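Local structure of trwC protein (Escherichia coli, 1OMH) at residues B[116-128]-B[179-192]. The protein probably nicks and processes the DNA strand at the plasmid origin of transfer during bacterial conjugation, this chain being its N-terminal relaxase domain. Residues are numbered along the deposited sequence; the frame is centred on the assembly and turned at random.
Sequences RTLEQAEARAQAR and ALKNDEIVKATRYL. With nucleotides of chain A.
A helix end, a turn and a strand start (116-128) run antiparallel to a loop and two helical segments (179-192), T117 facing L192 and A127 facing K181. One backbone bond ties them, K181 N to Q126 O (2.8 Å); beside it a water accepts from I185 N within hydrogen-bonding distance of R124 O and K181 O. Small A121 lets L192 settle on the helix, L192 CD1 against A121 CB (3.9 Å). R124, in the E122-A125 type I turn, is long enough to pass E184 CB and A188 CB and return NH1 to Q120 O (2.9 Å). At the DNA end, R128 bends at chi2 and chi3, laying one guanidinium face over methyl C7 of DT14 of chain A, while NH2 bonds a guanine O6. An alanine here would probably leave that O6 without its donor and the methyl uncovered. R128 CD meets K181 CD, and K181 NZ salt-bridges D183 OD2 (3.0 Å). N182 OD1 and ND2 pair with DT18, and the D183 carboxylate takes N1 and N2 of DG17, both of chain A, joining the packing to oriT recognition. Helix 104-122 packs against helices 183-187 and 189-206, and strand 81-89 touches both sides through F88 on T117 and L84 on I185.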
loop_
_atom_site.group_PDB
_atom_site.type_symbol
_atom_site.label_atom_id
_atom_site.label_comp_id
_atom_site.label_asym_id
_atom_site.label_seq_id
_atom_site.Cartn_x
_atom_site.Cartn_y
_atom_site.Cartn_z
ATOM N N ARG B 116 -8.301 7.155 -6.031
ATOM C CA ARG B 116 -9.287 7.986 -5.351
ATOM C C ARG B 116 -8.953 8.177 -3.875
ATOM O O ARG B 116 -9.163 9.256 -3.313
ATOM C CB ARG B 116 -10.678 7.375 -5.509
ATOM C CG ARG B 116 -11.200 7.448 -6.937
ATOM C CD ARG B 116 -12.447 6.602 -7.112
ATOM N NE ARG B 116 -12.896 6.571 -8.502
ATOM C CZ ARG B 116 -13.815 5.735 -8.971
ATOM N NH1 ARG B 116 -14.388 4.854 -8.160
ATOM N NH2 ARG B 116 -14.163 5.780 -10.250
ATOM N N THR B 117 -8.421 7.137 -3.242
ATOM C CA THR B 117 -8.070 7.244 -1.836
ATOM C C THR B 117 -6.893 8.201 -1.681
ATOM O O THR B 117 -6.861 9.013 -0.755
ATOM C CB THR B 117 -7.700 5.872 -1.248
ATOM O OG1 THR B 117 -8.778 4.956 -1.477
ATOM C CG2 THR B 117 -7.450 5.977 0.251
ATOM N N LEU B 118 -5.932 8.117 -2.598
ATOM C CA LEU B 118 -4.765 8.982 -2.533
ATOM C C LEU B 118 -5.140 10.447 -2.742
ATOM O O LEU B 118 -4.434 11.345 -2.280
ATOM C CB LEU B 118 -3.717 8.539 -3.562
ATOM C CG LEU B 118 -3.026 7.209 -3.237
ATOM C CD1 LEU B 118 -2.130 6.796 -4.383
ATOM C CD2 LEU B 118 -2.219 7.349 -1.949
ATOM N N GLU B 119 -6.239 10.690 -3.445
ATOM C CA GLU B 119 -6.688 12.062 -3.669
ATOM C C GLU B 119 -7.079 12.641 -2.317
ATOM O O GLU B 119 -6.815 13.802 -2.024
ATOM C CB GLU B 119 -7.900 12.099 -4.598
ATOM C CG GLU B 119 -7.596 11.899 -6.074
ATOM C CD GLU B 119 -8.831 12.077 -6.940
ATOM O OE1 GLU B 119 -9.395 13.192 -6.952
ATOM O OE2 GLU B 119 -9.245 11.106 -7.603
ATOM N N GLN B 120 -7.706 11.814 -1.490
ATOM C CA GLN B 120 -8.129 12.250 -0.172
ATOM C C GLN B 120 -6.958 12.353 0.789
ATOM O O GLN B 120 -6.970 13.166 1.723
ATOM C CB GLN B 120 -9.221 11.319 0.356
ATOM C CG GLN B 120 -10.524 11.525 -0.411
ATOM C CD GLN B 120 -11.675 10.679 0.092
ATOM O OE1 GLN B 120 -11.973 10.654 1.285
ATOM N NE2 GLN B 120 -12.341 9.990 -0.826
ATOM N N ALA B 121 -5.935 11.536 0.564
ATOM C CA ALA B 121 -4.750 11.601 1.403
ATOM C C ALA B 121 -4.055 12.914 1.034
ATOM O O ALA B 121 -3.506 13.602 1.893
ATOM C CB ALA B 121 -3.829 10.416 1.116
ATOM N N GLU B 122 -4.105 13.265 -0.250
ATOM C CA GLU B 122 -3.471 14.498 -0.713
ATOM C C GLU B 122 -4.169 15.739 -0.152
ATOM O O GLU B 122 -3.529 16.754 0.121
ATOM C CB GLU B 122 -3.459 14.550 -2.243
ATOM C CG GLU B 122 -2.831 15.820 -2.814
ATOM C CD GLU B 122 -2.670 15.764 -4.318
ATOM O OE1 GLU B 122 -3.638 15.382 -5.001
ATOM O OE2 GLU B 122 -1.582 16.109 -4.820
ATOM N N ALA B 123 -5.482 15.658 0.019
ATOM C CA ALA B 123 -6.236 16.778 0.568
ATOM C C ALA B 123 -5.777 17.018 2.004
ATOM O O ALA B 123 -6.066 18.060 2.592
ATOM C CB ALA B 123 -7.736 16.477 0.534
ATOM N N ARG B 124 -5.048 16.050 2.558
ATOM C CA ARG B 124 -4.546 16.149 3.924
ATOM C C ARG B 124 -3.058 16.500 4.004
ATOM O O ARG B 124 -2.500 16.586 5.095
ATOM C CB ARG B 124 -4.815 14.840 4.676
ATOM C CG ARG B 124 -6.295 14.577 4.938
ATOM C CD ARG B 124 -6.531 13.170 5.476
ATOM N NE ARG B 124 -7.899 12.988 5.965
ATOM C CZ ARG B 124 -8.980 12.921 5.195
ATOM N NH1 ARG B 124 -8.875 13.013 3.873
ATOM N NH2 ARG B 124 -10.176 12.765 5.750
ATOM N N ALA B 125 -2.425 16.715 2.853
ATOM C CA ALA B 125 -1.006 17.073 2.822
ATOM C C ALA B 125 -0.811 18.406 3.532
ATOM O O ALA B 125 -1.534 19.368 3.264
ATOM C CB ALA B 125 -0.521 17.190 1.386
ATOM N N GLN B 126 0.169 18.462 4.423
ATOM C CA GLN B 126 0.453 19.679 5.166
ATOM C C GLN B 126 1.942 19.907 5.348
ATOM O O GLN B 126 2.756 19.002 5.176
ATOM C CB GLN B 126 -0.187 19.627 6.553
ATOM C CG GLN B 126 -1.680 19.391 6.565
ATOM C CD GLN B 126 -2.281 19.639 7.934
ATOM O OE1 GLN B 126 -1.828 19.077 8.938
ATOM N NE2 GLN B 126 -3.309 20.488 7.983
ATOM N N ALA B 127 2.285 21.134 5.714
ATOM C CA ALA B 127 3.670 21.515 5.957
ATOM C C ALA B 127 3.638 22.650 6.969
ATOM O O ALA B 127 2.589 23.235 7.208
ATOM C CB ALA B 127 4.323 21.983 4.664
ATOM N N ARG B 128 4.779 22.952 7.571
ATOM C CA ARG B 128 4.836 24.038 8.536
ATOM C C ARG B 128 5.588 25.234 7.967
ATOM O O ARG B 128 6.278 25.130 6.952
ATOM C CB ARG B 128 5.521 23.574 9.822
ATOM C CG ARG B 128 4.802 22.433 10.523
ATOM C CD ARG B 128 5.757 21.278 10.747
ATOM N NE ARG B 128 6.318 21.268 12.088
ATOM C CZ ARG B 128 7.253 20.418 12.496
ATOM N NH1 ARG B 128 7.744 19.508 11.664
ATOM N NH2 ARG B 128 7.679 20.464 13.749
ATOM N N ALA B 179 9.538 19.397 3.919
ATOM C CA ALA B 179 9.179 18.061 4.353
ATOM C C ALA B 179 7.689 18.050 4.648
ATOM O O ALA B 179 7.108 19.074 5.022
ATOM C CB ALA B 179 9.962 17.689 5.599
ATOM N N LEU B 180 7.064 16.895 4.467
ATOM C CA LEU B 180 5.635 16.772 4.718
ATOM C C LEU B 180 5.349 16.558 6.204
ATOM O O LEU B 180 6.055 15.803 6.876
ATOM C CB LEU B 180 5.078 15.589 3.916
ATOM C CG LEU B 180 3.635 15.138 4.143
ATOM C CD1 LEU B 180 2.672 16.069 3.409
ATOM C CD2 LEU B 180 3.470 13.699 3.634
ATOM N N LYS B 181 4.353 17.261 6.737
ATOM C CA LYS B 181 3.965 17.011 8.121
ATOM C C LYS B 181 2.910 15.937 7.853
ATOM O O LYS B 181 1.793 16.251 7.453
ATOM C CB LYS B 181 3.323 18.237 8.770
ATOM C CG LYS B 181 2.858 17.963 10.205
ATOM C CD LYS B 181 2.432 19.221 10.939
ATOM C CE LYS B 181 2.058 18.888 12.376
ATOM N NZ LYS B 181 3.150 18.137 13.064
ATOM N N ASN B 182 3.288 14.674 8.043
ATOM C CA ASN B 182 2.412 13.537 7.745
ATOM C C ASN B 182 1.284 13.235 8.721
ATOM O O ASN B 182 0.465 12.346 8.471
ATOM C CB ASN B 182 3.256 12.262 7.574
ATOM C CG ASN B 182 3.907 11.803 8.875
ATOM O OD1 ASN B 182 3.361 12.001 9.964
ATOM N ND2 ASN B 182 5.072 11.166 8.764
ATOM N N ASP B 183 1.243 13.971 9.825
ATOM C CA ASP B 183 0.239 13.768 10.864
ATOM C C ASP B 183 -1.150 13.420 10.366
ATOM O O ASP B 183 -1.673 12.341 10.665
ATOM C CB ASP B 183 0.155 15.011 11.752
ATOM C CG ASP B 183 1.411 15.226 12.558
ATOM O OD1 ASP B 183 2.501 14.820 12.085
ATOM O OD2 ASP B 183 1.317 15.809 13.655
ATOM N N GLU B 184 -1.754 14.331 9.613
ATOM C CA GLU B 184 -3.107 14.125 9.113
ATOM C C GLU B 184 -3.275 12.844 8.306
ATOM O O GLU B 184 -4.290 12.164 8.425
ATOM C CB GLU B 184 -3.550 15.323 8.271
ATOM C CG GLU B 184 -3.923 16.562 9.075
ATOM C CD GLU B 184 -5.176 16.362 9.917
ATOM O OE1 GLU B 184 -5.054 16.031 11.114
ATOM O OE2 GLU B 184 -6.288 16.531 9.376
ATOM N N ILE B 185 -2.288 12.513 7.483
ATOM C CA ILE B 185 -2.382 11.297 6.681
ATOM C C ILE B 185 -2.216 10.043 7.542
ATOM O O ILE B 185 -3.071 9.157 7.524
ATOM C CB ILE B 185 -1.337 11.305 5.547
ATOM C CG1 ILE B 185 -1.645 12.465 4.594
ATOM C CG2 ILE B 185 -1.363 9.958 4.781
ATOM C CD1 ILE B 185 -0.587 12.715 3.547
ATOM N N VAL B 186 -1.133 9.976 8.309
ATOM C CA VAL B 186 -0.878 8.817 9.166
ATOM C C VAL B 186 -2.060 8.508 10.088
ATOM O O VAL B 186 -2.547 7.377 10.132
ATOM C CB VAL B 186 0.390 9.029 10.033
ATOM C CG1 VAL B 186 0.559 7.874 11.022
ATOM C CG2 VAL B 186 1.608 9.134 9.144
ATOM N N LYS B 187 -2.520 9.516 10.825
ATOM C CA LYS B 187 -3.639 9.340 11.749
ATOM C C LYS B 187 -4.959 9.018 11.061
ATOM O O LYS B 187 -5.902 8.557 11.697
ATOM C CB LYS B 187 -3.794 10.592 12.621
ATOM C CG LYS B 187 -2.625 10.781 13.581
ATOM C CD LYS B 187 -2.761 12.045 14.428
ATOM C CE LYS B 187 -1.677 12.101 15.506
ATOM N NZ LYS B 187 -1.715 13.373 16.286
ATOM N N ALA B 188 -5.023 9.260 9.758
ATOM C CA ALA B 188 -6.232 8.984 8.989
ATOM C C ALA B 188 -6.132 7.660 8.226
ATOM O O ALA B 188 -6.925 7.398 7.324
ATOM C CB ALA B 188 -6.493 10.128 8.012
ATOM N N THR B 189 -5.159 6.827 8.583
ATOM C CA THR B 189 -4.965 5.540 7.903
ATOM C C THR B 189 -6.209 4.654 7.940
ATOM O O THR B 189 -6.605 4.080 6.919
ATOM C CB THR B 189 -3.795 4.747 8.522
ATOM O OG1 THR B 189 -2.583 5.494 8.373
ATOM C CG2 THR B 189 -3.639 3.396 7.824
ATOM N N ARG B 190 -6.815 4.528 9.114
ATOM C CA ARG B 190 -8.019 3.719 9.253
ATOM C C ARG B 190 -9.102 4.262 8.328
ATOM O O ARG B 190 -9.747 3.506 7.602
ATOM C CB ARG B 190 -8.515 3.750 10.703
ATOM C CG ARG B 190 -9.975 3.369 10.875
ATOM C CD ARG B 190 -10.156 1.881 11.001
ATOM N NE ARG B 190 -9.638 1.388 12.273
ATOM C CZ ARG B 190 -9.828 0.153 12.725
ATOM N NH1 ARG B 190 -10.527 -0.717 12.009
ATOM N NH2 ARG B 190 -9.313 -0.214 13.891
ATOM N N TYR B 191 -9.296 5.579 8.353
ATOM C CA TYR B 191 -10.307 6.215 7.513
ATOM C C TYR B 191 -10.031 6.038 6.026
ATOM O O TYR B 191 -10.948 5.789 5.246
ATOM C CB TYR B 191 -10.401 7.711 7.816
ATOM C CG TYR B 191 -11.369 8.444 6.905
ATOM C CD1 TYR B 191 -12.740 8.408 7.142
ATOM C CD2 TYR B 191 -10.910 9.151 5.792
ATOM C CE1 TYR B 191 -13.635 9.061 6.288
ATOM C CE2 TYR B 191 -11.790 9.802 4.938
ATOM C CZ TYR B 191 -13.149 9.754 5.189
ATOM O OH TYR B 191 -14.021 10.392 4.337
ATOM N N LEU B 192 -8.772 6.192 5.621
ATOM C CA LEU B 192 -8.427 6.046 4.214
ATOM C C LEU B 192 -8.577 4.595 3.763
ATOM O O LEU B 192 -8.884 4.331 2.601
ATOM C CB LEU B 192 -7.006 6.561 3.960
ATOM C CG LEU B 192 -6.866 8.077 4.164
ATOM C CD1 LEU B 192 -5.400 8.472 4.145
ATOM C CD2 LEU B 192 -7.645 8.824 3.084
ATOM P P DT A 18 2.993 7.155 19.744
ATOM O OP1 DT A 18 2.090 7.253 20.918
ATOM O OP2 DT A 18 3.652 5.861 19.430
ATOM O "O5'" DT A 18 2.224 7.669 18.434
ATOM C "C5'" DT A 18 1.160 8.631 18.524
ATOM C "C4'" DT A 18 0.666 9.045 17.152
ATOM O "O4'" DT A 18 1.766 9.510 16.325
ATOM C "C3'" DT A 18 0.010 7.896 16.366
ATOM O "O3'" DT A 18 -1.376 8.285 16.242
ATOM C "C2'" DT A 18 0.359 8.189 14.914
ATOM C "C1'" DT A 18 1.436 9.240 14.984
ATOM N N1 DT A 18 2.603 9.286 14.092
ATOM C C2 DT A 18 2.535 10.252 13.107
ATOM O O2 DT A 18 1.606 11.041 13.005
ATOM N N3 DT A 18 3.592 10.268 12.243
ATOM C C4 DT A 18 4.697 9.447 12.262
ATOM O O4 DT A 18 5.570 9.588 11.405
ATOM C C5 DT A 18 4.722 8.465 13.331
ATOM C C7 DT A 18 5.893 7.534 13.430
ATOM C C6 DT A 18 3.686 8.434 14.187
ATOM P P DT A 14 11.122 21.396 6.634
ATOM O OP1 DT A 14 11.363 20.775 5.303
ATOM O OP2 DT A 14 9.756 21.864 6.987
ATOM O "O5'" DT A 14 11.673 20.409 7.760
ATOM C "C5'" DT A 14 12.867 19.660 7.527
ATOM C "C4'" DT A 14 13.251 18.806 8.717
ATOM O "O4'" DT A 14 13.586 19.641 9.853
ATOM C "C3'" DT A 14 12.175 17.841 9.220
ATOM O "O3'" DT A 14 12.480 16.526 8.732
ATOM C "C2'" DT A 14 12.475 17.725 10.707
ATOM C "C1'" DT A 14 13.246 18.987 11.068
ATOM N N1 DT A 14 12.578 19.953 11.976
ATOM C C2 DT A 14 12.943 19.946 13.306
ATOM O O2 DT A 14 13.761 19.175 13.773
ATOM N N3 DT A 14 12.311 20.889 14.077
ATOM C C4 DT A 14 11.372 21.813 13.669
ATOM O O4 DT A 14 10.903 22.608 14.486
ATOM C C5 DT A 14 11.023 21.755 12.267
ATOM C C7 DT A 14 10.002 22.707 11.731
ATOM C C6 DT A 14 11.633 20.839 11.503
ATOM P P DG A 17 9.660 8.555 18.771
ATOM O OP1 DG A 17 10.082 8.162 20.138
ATOM O OP2 DG A 17 9.968 7.667 17.628
ATOM O "O5'" DG A 17 8.084 8.795 18.793
ATOM C "C5'" DG A 17 7.415 9.243 19.976
ATOM C "C4'" DG A 17 6.004 9.667 19.634
ATOM O "O4'" DG A 17 6.085 10.669 18.602
ATOM C "C3'" DG A 17 5.144 8.543 19.048
ATOM O "O3'" DG A 17 4.146 8.246 20.038
ATOM C "C2'" DG A 17 4.277 9.258 18.029
ATOM C "C1'" DG A 17 4.985 10.543 17.733
ATOM N N9 DG A 17 5.399 10.823 16.369
ATOM C C8 DG A 17 6.446 10.319 15.632
ATOM N N7 DG A 17 6.563 10.898 14.465
ATOM C C5 DG A 17 5.514 11.809 14.433
ATOM C C6 DG A 17 5.117 12.735 13.436
ATOM O O6 DG A 17 5.636 12.955 12.329
ATOM N N1 DG A 17 3.988 13.456 13.833
ATOM C C2 DG A 17 3.330 13.304 15.032
ATOM N N2 DG A 17 2.260 14.077 15.248
ATOM N N3 DG A 17 3.694 12.450 15.957
ATOM C C4 DG A 17 4.783 11.746 15.594
HETATM O O HOH W 1 -14.981 10.121 1.942
HETATM O O HOH W 2 -0.621 15.018 6.538
HETATM O O HOH W 3 -0.425 16.764 9.108
HETATM O O HOH W 4 7.076 21.327 6.498
#